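Local coordinates for acetoacetate decarboxylase (Sphingomonas wittichii, PDB 5UPB), which is an acetoacetate decarboxylase-like lyase that probably acts on keto acids through a Schiff base, as its family relatives do, at residues P120-H132 with E143-G155. Numbering follows the deposited sequence.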
loop_
_atom_site.group_PDB
_atom_site.type_symbol
_atom_site.label_atom_id
_atom_site.label_comp_id
_atom_site.label_asym_id
_atom_site.label_seq_id
_atom_site.Cartn_x
_atom_site.Cartn_y
_atom_site.Cartn_z
ATOM N N PRO A 120 3.292 15.812 -15.633
ATOM C CA PRO A 120 3.711 15.894 -14.221
ATOM C C PRO A 120 2.927 14.913 -13.366
ATOM O O PRO A 120 1.714 15.066 -13.201
ATOM C CB PRO A 120 3.392 17.350 -13.845
ATOM C CG PRO A 120 3.127 18.059 -15.119
ATOM C CD PRO A 120 2.570 17.018 -16.049
ATOM N N LYS A 121 3.614 13.876 -12.838
ATOM C CA LYS A 121 2.939 12.843 -12.046
ATOM C C LYS A 121 3.598 12.637 -10.677
ATOM O O LYS A 121 4.823 12.610 -10.556
ATOM C CB LYS A 121 2.916 11.473 -12.767
ATOM C CG LYS A 121 2.280 11.483 -14.176
ATOM C CD LYS A 121 1.948 10.071 -14.610
ATOM C CE LYS A 121 1.338 10.067 -16.044
ATOM N NZ LYS A 121 0.902 8.688 -16.390
ATOM N N LYS A 122 2.764 12.422 -9.666
ATOM C CA LYS A 122 3.174 11.949 -8.349
ATOM C C LYS A 122 2.553 10.572 -8.113
ATOM O O LYS A 122 1.688 10.106 -8.883
ATOM C CB LYS A 122 2.715 12.924 -7.270
ATOM C CG LYS A 122 3.361 14.321 -7.378
ATOM C CD LYS A 122 2.822 15.248 -6.267
ATOM C CE LYS A 122 3.434 16.586 -6.336
ATOM N NZ LYS A 122 2.772 17.538 -5.355
ATOM N N ILE A 123 2.993 9.919 -7.038
ATOM C CA ILE A 123 2.408 8.658 -6.620
ATOM C C ILE A 123 1.309 8.943 -5.615
ATOM O O ILE A 123 1.527 9.637 -4.609
ATOM C CB ILE A 123 3.437 7.722 -5.982
ATOM C CG1 ILE A 123 4.500 7.277 -6.980
ATOM C CG2 ILE A 123 2.662 6.512 -5.337
ATOM C CD1 ILE A 123 3.939 6.377 -8.100
ATOM N N GLY A 124 0.140 8.357 -5.848
ATOM C CA GLY A 124 -0.932 8.395 -4.876
ATOM C C GLY A 124 -1.620 7.051 -4.797
ATOM O O GLY A 124 -1.236 6.100 -5.465
ATOM N N ALA A 125 -2.649 6.993 -3.975
ATOM C CA ALA A 125 -3.536 5.841 -3.928
ATOM C C ALA A 125 -4.814 6.273 -4.623
ATOM O O ALA A 125 -5.346 7.342 -4.316
ATOM C CB ALA A 125 -3.807 5.415 -2.474
ATOM N N ILE A 126 -5.239 5.519 -5.623
ATOM C CA ILE A 126 -6.354 5.905 -6.487
ATOM C C ILE A 126 -7.287 4.721 -6.640
ATOM O O ILE A 126 -6.838 3.613 -6.936
ATOM C CB ILE A 126 -5.886 6.347 -7.886
ATOM C CG1 ILE A 126 -4.917 7.528 -7.777
ATOM C CG2 ILE A 126 -7.095 6.739 -8.747
ATOM C CD1 ILE A 126 -3.487 7.134 -7.989
ATOM N N THR A 127 -8.587 4.951 -6.457
ATOM C CA THR A 127 -9.572 3.904 -6.704
ATOM C C THR A 127 -10.646 4.420 -7.644
ATOM O O THR A 127 -11.206 5.492 -7.413
ATOM C CB THR A 127 -10.271 3.452 -5.416
ATOM O OG1 THR A 127 -9.330 2.865 -4.504
ATOM C CG2 THR A 127 -11.369 2.452 -5.788
ATOM N N LEU A 128 -10.939 3.639 -8.678
ATOM C CA LEU A 128 -12.121 3.820 -9.523
ATOM C C LEU A 128 -13.061 2.652 -9.266
ATOM O O LEU A 128 -12.660 1.492 -9.406
ATOM C CB LEU A 128 -11.745 3.862 -10.999
ATOM C CG LEU A 128 -12.973 3.870 -11.941
ATOM C CD1 LEU A 128 -13.800 5.124 -11.746
ATOM C CD2 LEU A 128 -12.537 3.780 -13.384
ATOM N N ALA A 129 -14.294 2.937 -8.861
ATOM C CA ALA A 129 -15.293 1.894 -8.674
ATOM C C ALA A 129 -16.441 2.099 -9.651
ATOM O O ALA A 129 -17.073 3.157 -9.645
ATOM C CB ALA A 129 -15.843 1.869 -7.253
ATOM N N ARG A 130 -16.698 1.101 -10.468
ATOM C CA ARG A 130 -17.888 1.046 -11.332
ATOM C C ARG A 130 -18.664 -0.230 -11.050
ATOM O O ARG A 130 -18.083 -1.247 -10.637
ATOM C CB ARG A 130 -17.546 1.156 -12.818
ATOM C CG ARG A 130 -16.641 2.299 -13.075
ATOM C CD ARG A 130 -16.609 2.763 -14.530
ATOM N NE ARG A 130 -16.454 1.695 -15.492
ATOM C CZ ARG A 130 -16.711 1.817 -16.798
ATOM N NH1 ARG A 130 -17.117 2.985 -17.340
ATOM N NH2 ARG A 130 -16.526 0.771 -17.576
ATOM N N PRO A 131 -19.981 -0.194 -11.216
ATOM C CA PRO A 131 -20.792 -1.391 -10.958
ATOM C C PRO A 131 -20.469 -2.520 -11.929
ATOM O O PRO A 131 -20.468 -2.343 -13.155
ATOM C CB PRO A 131 -22.216 -0.883 -11.125
ATOM C CG PRO A 131 -22.103 0.264 -12.125
ATOM C CD PRO A 131 -20.769 0.902 -11.814
ATOM N N HIS A 132 -20.214 -3.686 -11.377
ATOM C CA HIS A 132 -19.869 -4.813 -12.215
ATOM C C HIS A 132 -21.130 -5.345 -12.905
ATOM O O HIS A 132 -22.152 -5.551 -12.244
ATOM C CB HIS A 132 -19.214 -5.907 -11.379
ATOM C CG HIS A 132 -18.589 -6.984 -12.204
ATOM N ND1 HIS A 132 -19.319 -7.918 -12.896
ATOM C CD2 HIS A 132 -17.283 -7.268 -12.447
ATOM C CE1 HIS A 132 -18.496 -8.731 -13.536
ATOM N NE2 HIS A 132 -17.254 -8.371 -13.262
ATOM N N GLU A 143 -29.068 3.561 -16.717
ATOM C CA GLU A 143 -29.705 4.686 -16.066
ATOM C C GLU A 143 -29.824 4.398 -14.576
ATOM O O GLU A 143 -30.214 3.300 -14.172
ATOM C CB GLU A 143 -31.091 4.886 -16.658
ATOM C CG GLU A 143 -31.128 5.093 -18.139
ATOM C CD GLU A 143 -32.533 5.364 -18.622
ATOM O OE1 GLU A 143 -33.448 5.320 -17.778
ATOM O OE2 GLU A 143 -32.739 5.557 -19.849
ATOM N N GLY A 144 -29.419 5.345 -13.749
ATOM C CA GLY A 144 -29.478 5.120 -12.330
ATOM C C GLY A 144 -28.246 4.514 -11.697
ATOM O O GLY A 144 -28.152 4.541 -10.479
ATOM N N ALA A 145 -27.291 4.005 -12.473
ATOM C CA ALA A 145 -26.046 3.486 -11.905
ATOM C C ALA A 145 -25.204 4.583 -11.258
ATOM O O ALA A 145 -25.262 5.751 -11.638
ATOM C CB ALA A 145 -25.223 2.803 -13.001
ATOM N N VAL A 146 -24.381 4.200 -10.282
ATOM C CA VAL A 146 -23.466 5.155 -9.660
ATOM C C VAL A 146 -22.045 4.668 -9.875
ATOM O O VAL A 146 -21.791 3.460 -9.938
ATOM C CB VAL A 146 -23.777 5.392 -8.169
ATOM C CG1 VAL A 146 -25.103 6.161 -8.046
ATOM C CG2 VAL A 146 -23.826 4.075 -7.373
ATOM N N VAL A 147 -21.145 5.633 -10.089
ATOM C CA VAL A 147 -19.709 5.428 -10.278
ATOM C C VAL A 147 -18.974 6.359 -9.323
ATOM O O VAL A 147 -19.431 7.479 -9.071
ATOM C CB VAL A 147 -19.323 5.719 -11.738
ATOM C CG1 VAL A 147 -17.841 5.567 -11.943
ATOM C CG2 VAL A 147 -20.123 4.796 -12.667
ATOM N N GLY A 148 -17.853 5.903 -8.765
ATOM C CA GLY A 148 -17.110 6.722 -7.815
ATOM C C GLY A 148 -15.619 6.606 -8.035
ATOM O O GLY A 148 -15.118 5.576 -8.485
ATOM N N GLY A 149 -14.909 7.694 -7.758
ATOM C CA GLY A 149 -13.451 7.657 -7.786
ATOM C C GLY A 149 -12.900 8.530 -6.685
ATOM O O GLY A 149 -13.514 9.532 -6.301
ATOM N N ILE A 150 -11.721 8.155 -6.182
ATOM C CA ILE A 150 -11.087 8.920 -5.114
ATOM C C ILE A 150 -9.577 8.766 -5.253
ATOM O O ILE A 150 -9.065 7.747 -5.733
ATOM C CB ILE A 150 -11.584 8.457 -3.713
ATOM C CG1 ILE A 150 -11.100 9.380 -2.597
ATOM C CG2 ILE A 150 -11.060 7.068 -3.392
ATOM C CD1 ILE A 150 -11.917 9.198 -1.315
ATOM N N CYS A 151 -8.859 9.806 -4.877
ATOM C CA CYS A 151 -7.414 9.693 -4.841
ATOM C C CYS A 151 -6.896 10.424 -3.614
ATOM O O CYS A 151 -7.516 11.371 -3.127
ATOM C CB CYS A 151 -6.774 10.250 -6.127
ATOM S SG CYS A 151 -7.244 11.916 -6.508
ATOM N N ALA A 152 -5.782 9.933 -3.095
ATOM C CA ALA A 152 -5.200 10.449 -1.867
ATOM C C ALA A 152 -3.685 10.283 -1.914
ATOM O O ALA A 152 -3.160 9.414 -2.618
ATOM C CB ALA A 152 -5.747 9.718 -0.645
ATOM N N ARG A 153 -2.990 11.116 -1.129
ATOM C CA ARG A 153 -1.540 11.031 -1.042
ATOM C C ARG A 153 -1.100 11.518 0.326
ATOM O O ARG A 153 -1.631 12.510 0.830
ATOM C CB ARG A 153 -0.877 11.856 -2.152
ATOM C CG ARG A 153 0.659 11.845 -2.094
ATOM C CD ARG A 153 1.273 12.507 -3.350
ATOM N NE ARG A 153 2.732 12.555 -3.307
ATOM C CZ ARG A 153 3.439 13.541 -2.749
ATOM N NH1 ARG A 153 2.836 14.598 -2.191
ATOM N NH2 ARG A 153 4.772 13.480 -2.747
ATOM N N HIS A 154 -0.131 10.809 0.932
ATOM C CA HIS A 154 0.460 11.205 2.225
ATOM C C HIS A 154 -0.596 11.281 3.320
ATOM O O HIS A 154 -0.429 11.979 4.323
ATOM C CB HIS A 154 1.197 12.536 2.112
ATOM C CG HIS A 154 2.555 12.425 1.486
ATOM N ND1 HIS A 154 3.290 13.532 1.104
ATOM C CD2 HIS A 154 3.305 11.344 1.172
ATOM C CE1 HIS A 154 4.442 13.135 0.599
ATOM N NE2 HIS A 154 4.472 11.813 0.616
ATOM N N GLY A 155 -1.690 10.541 3.136
ATOM C CA GLY A 155 -2.798 10.547 4.040
ATOM C C GLY A 155 -3.851 11.608 3.766
ATOM O O GLY A 155 -4.857 11.632 4.479
HETATM O O HOH W 1 4.591 17.261 -3.229
#
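K122 and R153 cross at about a right angle, with K122 CD over the centre of the guanidinium, 4.0 Å from R153 CZ. Extended from CG to NE, with CG anti to its backbone N (chi1 178°), R153 brings its CD within 3.1 Å of I123 O, which lies at the guanidinium edge. K122 NZ and R153 NH1 come within 4.3 Å, yet each has an acid partner: salt bridges join K122 NZ to E227, R153 NH1 to D226, and R153 NE to E108 of a neighbouring subunit, which also accepts from I123 N. A water accepts from K122 NZ and, weakly, R153 NH1. Replacing R153 by alanine removes the flat group beneath K122 CD and would probably cost D226 its salt bridge and E108 its charged partner, leaving E108 the I123 N-H. Strand 125-129 runs antiparallel to 146-153 (176°); A125-A152, T127-I150 and A129-G148 each close two backbone bonds, A129 N to G148 O being 2.8 Å and nearly straight (174°). Between them, I126 CG1 packs on C151 CB at 3.7 Å; L128, facing side-chainless G149, sends CD1 past G148 O to V147 CG1 (4.1 Å). R130 lies alongside V147, its CG 3.7 Å from V147 CG1; P131 crosses V147 at about a right angle, its CD 4.0 Å from V147 CG2. Backbone bonds and small apolar contacts thus hold the hairpin's middle, whereas buried positive charge at K122-R153, probably balanced by acids of two subunits, ties it into the tetramer.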